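Local atomic coordinates of protein LST4 (Kluyveromyces lactis, PDB entry 4ZY8), a protein that probably takes part in extracellular amino acid uptake and is probably required for protein trafficking from the Golgi to the plasma membrane. Residues 107-110 with 111-114; 118-121 with 122-125. All blocks are in the same frame, centred on the assembly; numbering follows the deposited sequence.

Contact 1 (107-110 with 111-114)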
ATOM      1  N   LEU A 107      11.973  -3.625  10.292  1.00 35.21           N
ATOM      2  CA  LEU A 107      12.749  -3.267   9.093  1.00 38.32           C
ATOM      3  C   LEU A 107      13.799  -4.316   8.698  1.00 31.21           C
ATOM      4  O   LEU A 107      13.944  -4.607   7.513  1.00 34.25           O
ATOM      5  CB  LEU A 107      13.406  -1.873   9.247  1.00 38.02           C
ATOM      6  CG  LEU A 107      14.106  -1.358   7.968  1.00 38.91           C
ATOM      7  CD1 LEU A 107      13.161  -1.215   6.759  1.00 33.55           C
ATOM      8  CD2 LEU A 107      14.885  -0.047   8.190  1.00 34.25           C
ATOM      9  N   PRO A 108      14.541  -4.897   9.673  1.00 35.02           N
ATOM     10  CA  PRO A 108      15.485  -5.944   9.239  1.00 39.44           C
ATOM     11  C   PRO A 108      14.825  -7.156   8.543  1.00 41.65           C
ATOM     12  O   PRO A 108      15.341  -7.669   7.551  1.00 39.80           O
ATOM     13  CB  PRO A 108      16.132  -6.403  10.557  1.00 39.91           C
ATOM     14  CG  PRO A 108      15.954  -5.279  11.492  1.00 42.86           C
ATOM     15  CD  PRO A 108      14.668  -4.613  11.117  1.00 37.32           C
ATOM     16  N   VAL A 109      13.692  -7.607   9.061  1.00 38.78           N
ATOM     17  CA  VAL A 109      12.991  -8.751   8.472  1.00 39.28           C
ATOM     18  C   VAL A 109      12.325  -8.365   7.146  1.00 37.10           C
ATOM     19  O   VAL A 109      12.370  -9.103   6.159  1.00 36.97           O
ATOM     20  CB  VAL A 109      11.935  -9.301   9.448  1.00 41.17           C
ATOM     21  CG1 VAL A 109      11.221 -10.487   8.832  1.00 39.06           C
ATOM     22  CG2 VAL A 109      12.608  -9.724  10.755  1.00 44.37           C
ATOM     23  N   LEU A 110      11.717  -7.187   7.140  1.00 35.41           N
ATOM     24  CA  LEU A 110      11.106  -6.648   5.950  1.00 37.08           C
ATOM     25  C   LEU A 110      12.125  -6.601   4.816  1.00 38.14           C
ATOM     26  O   LEU A 110      11.807  -6.962   3.695  1.00 38.68           O
ATOM     27  CB  LEU A 110      10.522  -5.260   6.227  1.00 32.95           C
ATOM     28  CG  LEU A 110       9.869  -4.582   5.031  1.00 36.05           C
ATOM     29  CD1 LEU A 110       8.655  -5.385   4.551  1.00 40.20           C
ATOM     30  CD2 LEU A 110       9.483  -3.141   5.351  1.00 40.64           C
ATOM     31  N   THR A 111      13.356  -6.184   5.110  1.00 37.65           N
ATOM     32  CA  THR A 111      14.349  -6.076   4.054  1.00 33.55           C
ATOM     33  C   THR A 111      14.916  -7.464   3.726  1.00 34.45           C
ATOM     34  O   THR A 111      15.132  -7.779   2.555  1.00 37.94           O
ATOM     35  CB  THR A 111      15.481  -5.044   4.415  1.00 38.73           C
ATOM     36  OG1 THR A 111      16.064  -5.347   5.682  1.00 40.76           O
ATOM     37  CG2 THR A 111      14.911  -3.638   4.491  1.00 42.32           C
ATOM     38  N   GLU A 112      15.045  -8.335   4.726  1.00 36.36           N
ATOM     39  CA  GLU A 112      15.498  -9.710   4.471  1.00 42.17           C
ATOM     40  C   GLU A 112      14.518 -10.500   3.604  1.00 39.01           C
ATOM     41  O   GLU A 112      14.922 -11.285   2.752  1.00 40.64           O
ATOM     42  CB  GLU A 112      15.694 -10.470   5.788  1.00 42.85           C
ATOM     43  CG  GLU A 112      17.007 -10.189   6.488  1.00 48.64           C
ATOM     44  CD  GLU A 112      16.993 -10.668   7.927  1.00 57.01           C
ATOM     45  OE1 GLU A 112      15.939 -11.198   8.364  1.00 55.88           O
ATOM     46  OE2 GLU A 112      18.025 -10.496   8.622  1.00 59.12           O
ATOM     47  N   CYS A 113      13.229 -10.284   3.828  1.00 35.61           N
ATOM     48  CA  CYS A 113      12.184 -11.030   3.131  0.88 36.80           C
ATOM     49  C   CYS A 113      11.634 -10.288   1.919  1.00 34.86           C
ATOM     50  O   CYS A 113      10.664 -10.740   1.326  1.00 35.03           O
ATOM     51  CB  CYS A 113      11.012 -11.342   4.086  0.88 38.51           C
ATOM     52  SG  CYS A 113      11.363 -12.620   5.346  0.88 62.58           S
ATOM     53  N   TRP A 114      12.242  -9.158   1.551  1.00 33.88           N
ATOM     54  CA  TRP A 114      11.656  -8.286   0.519  1.00 32.26           C
ATOM     55  C   TRP A 114      11.290  -8.997  -0.793  1.00 32.51           C
ATOM     56  O   TRP A 114      10.260  -8.679  -1.387  1.00 33.56           O
ATOM     57  CB  TRP A 114      12.578  -7.101   0.182  1.00 39.55           C
ATOM     58  CG  TRP A 114      11.866  -6.179  -0.761  1.00 41.95           C
ATOM     59  CD1 TRP A 114      12.125  -5.996  -2.086  1.00 36.89           C
ATOM     60  CD2 TRP A 114      10.718  -5.380  -0.459  1.00 36.24           C
ATOM     61  NE1 TRP A 114      11.226  -5.108  -2.624  1.00 42.69           N
ATOM     62  CE2 TRP A 114      10.349  -4.715  -1.645  1.00 38.75           C
ATOM     63  CE3 TRP A 114       9.966  -5.156   0.701  1.00 39.92           C
ATOM     64  CZ2 TRP A 114       9.270  -3.834  -1.705  1.00 40.42           C
ATOM     65  CZ3 TRP A 114       8.895  -4.277   0.640  1.00 41.60           C
ATOM     66  CH2 TRP A 114       8.559  -3.627  -0.560  1.00 38.88           C
TER

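Contact 2 (118-121 with 122-125)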
ATOM      1  N   SER A 118       7.590  -8.273  -2.066  1.00 26.97           N
ATOM      2  CA  SER A 118       7.435  -7.641  -3.380  1.00 29.70           C
ATOM      3  C   SER A 118       6.612  -8.486  -4.332  1.00 29.27           C
ATOM      4  O   SER A 118       5.755  -7.987  -5.069  1.00 30.28           O
ATOM      5  CB  SER A 118       8.807  -7.376  -4.003  1.00 32.27           C
ATOM      6  OG  SER A 118       8.640  -6.862  -5.300  1.00 39.64           O
ATOM      7  N   SER A 119       6.846  -9.787  -4.303  1.00 25.78           N
ATOM      8  CA  SER A 119       6.036 -10.685  -5.117  1.00 27.17           C
ATOM      9  C   SER A 119       4.544 -10.730  -4.649  1.00 24.77           C
ATOM     10  O   SER A 119       3.627 -10.802  -5.468  1.00 26.47           O
ATOM     11  CB  SER A 119       6.667 -12.079  -5.121  1.00 29.54           C
ATOM     12  OG  SER A 119       5.858 -12.992  -5.832  1.00 38.35           O
ATOM     13  N   PHE A 120       4.295 -10.697  -3.346  1.00 27.47           N
ATOM     14  CA  PHE A 120       2.910 -10.648  -2.855  1.00 29.42           C
ATOM     15  C   PHE A 120       2.241  -9.297  -3.201  1.00 26.40           C
ATOM     16  O   PHE A 120       1.052  -9.238  -3.470  1.00 26.64           O
ATOM     17  CB  PHE A 120       2.860 -10.874  -1.346  1.00 24.00           C
ATOM     18  CG  PHE A 120       3.218 -12.280  -0.924  1.00 27.21           C
ATOM     19  CD1 PHE A 120       2.760 -13.369  -1.629  1.00 32.11           C
ATOM     20  CD2 PHE A 120       4.004 -12.502   0.197  1.00 30.44           C
ATOM     21  CE1 PHE A 120       3.077 -14.665  -1.225  1.00 40.41           C
ATOM     22  CE2 PHE A 120       4.334 -13.812   0.600  1.00 33.99           C
ATOM     23  CZ  PHE A 120       3.868 -14.875  -0.107  1.00 30.14           C
ATOM     24  N   LEU A 121       3.023  -8.224  -3.174  1.00 24.00           N
ATOM     25  CA  LEU A 121       2.515  -6.914  -3.563  1.00 26.58           C
ATOM     26  C   LEU A 121       2.151  -6.918  -5.038  1.00 25.30           C
ATOM     27  O   LEU A 121       1.132  -6.319  -5.412  1.00 27.18           O
ATOM     28  CB  LEU A 121       3.551  -5.819  -3.252  1.00 25.03           C
ATOM     29  CG  LEU A 121       3.650  -5.501  -1.759  1.00 26.85           C
ATOM     30  CD1 LEU A 121       4.793  -4.567  -1.436  1.00 30.20           C
ATOM     31  CD2 LEU A 121       2.318  -4.912  -1.219  1.00 29.23           C
ATOM     32  N   ASP A 122       2.914  -7.620  -5.866  1.00 24.33           N
ATOM     33  CA  ASP A 122       2.584  -7.779  -7.272  1.00 21.53           C
ATOM     34  C   ASP A 122       1.204  -8.379  -7.438  1.00 25.51           C
ATOM     35  O   ASP A 122       0.459  -7.904  -8.229  1.00 27.89           O
ATOM     36  CB  ASP A 122       3.544  -8.673  -8.047  1.00 28.14           C
ATOM     37  CG  ASP A 122       4.949  -8.143  -8.131  1.00 39.87           C
ATOM     38  OD1 ASP A 122       5.178  -6.928  -8.155  1.00 36.62           O
ATOM     39  OD2 ASP A 122       5.852  -8.979  -8.197  1.00 38.79           O
ATOM     40  N   GLN A 123       0.896  -9.435  -6.696  1.00 23.84           N
ATOM     41  CA  GLN A 123      -0.429 -10.056  -6.784  1.00 25.68           C
ATOM     42  C   GLN A 123      -1.497  -9.026  -6.366  1.00 25.75           C
ATOM     43  O   GLN A 123      -2.519  -8.887  -7.032  1.00 27.71           O
ATOM     44  CB  GLN A 123      -0.539 -11.294  -5.877  1.00 26.07           C
ATOM     45  CG  GLN A 123       0.596 -12.317  -5.992  1.00 33.01           C
ATOM     46  CD  GLN A 123       0.340 -13.554  -5.114  1.00 39.12           C
ATOM     47  OE1 GLN A 123      -0.389 -13.487  -4.117  1.00 46.70           O
ATOM     48  NE2 GLN A 123       1.008 -14.643  -5.426  1.00 41.59           N
ATOM     49  N   CYS A 124      -1.234  -8.285  -5.288  1.00 20.76           N
ATOM     50  CA  CYS A 124      -2.185  -7.238  -4.833  1.00 22.97           C
ATOM     51  C   CYS A 124      -2.434  -6.186  -5.913  1.00 25.36           C
ATOM     52  O   CYS A 124      -3.585  -5.781  -6.157  1.00 28.32           O
ATOM     53  CB  CYS A 124      -1.674  -6.561  -3.567  1.00 26.95           C
ATOM     54  SG  CYS A 124      -1.611  -7.686  -2.124  1.00 28.16           S
ATOM     55  N   GLU A 125      -1.353  -5.747  -6.554  1.00 26.53           N
ATOM     56  CA  GLU A 125      -1.441  -4.813  -7.672  1.00 29.38           C
ATOM     57  C   GLU A 125      -2.270  -5.415  -8.818  1.00 27.07           C
ATOM     58  O   GLU A 125      -3.161  -4.748  -9.320  1.00 29.61           O
ATOM     59  CB  GLU A 125      -0.036  -4.401  -8.157  1.00 29.72           C
ATOM     60  CG  GLU A 125      -0.030  -3.552  -9.422  1.00 38.51           C
ATOM     61  CD  GLU A 125       1.390  -3.205  -9.894  1.00 38.66           C
ATOM     62  OE1 GLU A 125       2.297  -3.081  -9.045  1.00 37.84           O
ATOM     63  OE2 GLU A 125       1.596  -3.074 -11.120  1.00 43.45           O
TER
HETATM   64  O   HOH W   1       8.377  -8.648  -7.358  1.00 45.58           O

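Contact 1 (107-110 with 111-114)
Thr111 and Leu107 meet one helical turn apart through both backbone and side chain, in the short helix 107-112. Three backbone hydrogen bonds of the i to i+4 kind run through the turn: Thr111 N to Leu107 O, Glu112 N to Pro108 O at 2.9 Å, and Cys113 N to Val109 O, the shortest at 2.8 Å. The regular series stops there, because Cys113 leaves helical geometry and takes the N-cap position of the helix that follows. Trp114 N instead makes a weak hydrogen bond to Thr111 O, at 3.4 Å.

The threonine hydroxyl adds a side-chain component. With chi1 at 53°, OG1 sits between the backbone N and the carbonyl carbon and is swung back over the preceding turn, where it lies 2.9 Å from Leu107 O and 3.1 Å from Pro108 O. Both carbonyl oxygens are thus within reach of a single hydroxyl proton.

Apolar contacts accompany the polar ones. The methyl CG2 of Thr111 touches Leu107 CD1 at 3.8 Å, the two side chains meeting at a slant. Leu110, which is buried, and Trp114 lie alongside each other and point the same way; Leu110 CD1 reaches CZ3 of the Trp114 indole at 4.1 Å, while Leu110 O lies in the ring plane at the edge of the indole.

Although much of this turn is at the surface, its inner side faces the antiparallel sheet of the longin domain. Leu107 and Leu110 rest on Ile71 of strand 68-74, Leu110 also touches Val80 and Phe82 of strand 79-87, and Trp114 packs on Asp69 and on Leu121 of helix 114-134.

Contact 2 (118-121 with 122-125)
With CG anti to its carbonyl carbon (chi1 -64°), Asp122 turns its carboxylate back along helix 114-134 toward Ser118, and Ser118 OG is in turn anti to its own backbone N (chi1 176°). The two polar ends do not touch directly, Ser118 OG and Asp122 OD1 being 4.5 Å apart; a water joins them. It lies 2.7 Å from Ser118 OG and donates a hydrogen bond to Asp122 OD2, also at 2.7 Å. The other carboxylate oxygen, OD1, forms a salt bridge with Arg84, so the two oxygens have different partners. Replacing Asp122 by an alanine is likely to leave Arg84 short of one carboxylate partner and the bridging water without the acceptor that links it to Ser118.

Phe120 and Gln123 run side by side in the same direction. The amide oxygen OE1 of Gln123 approaches the Phe120 ring at its edge, 4.0 Å from Phe120 CD1, and the ring and amide planes are 72° apart. Successive i to i+4 backbone bonds keep the helix regular, from Asp122 N to Ser118 O at 3.0 Å through to Glu125 N to Leu121 O at 2.8 Å.

One side of this turn of helix 114-134 meets the antiparallel sheet of the longin domain: Leu121 touches Asp69 of strand 68-74 and Arg84 of strand 79-87, and Glu125 shares Arg84 with Asp122 through a second salt bridge. Toward helix 150-166, Phe120 packs on Ile163 and Leu166, Leu121 on Phe159, and Cys124 on Thr158.

How the contacts relate
The two contacts follow in series along the chain: contact 1 spans the short helix 107-112 and the junction at Cys113, ending on the first residue of helix 114-134, in which contact 2 lies. Their centres are about 15 Å apart, yet they touch where Trp114 CH2 packs on Leu121 CD1 at 4.0 Å. Both lie in the longin domain, within the uDENN region of this DENN-family protein, and both meet strands 68-74 and 79-87 of the five-stranded antiparallel sheet. Contact 1 lies nearer the periphery, whereas contact 2 also meets helix 150-166. Together they trace how the chain, after strand 95-103, bends from one helix into the next while staying against the sheet.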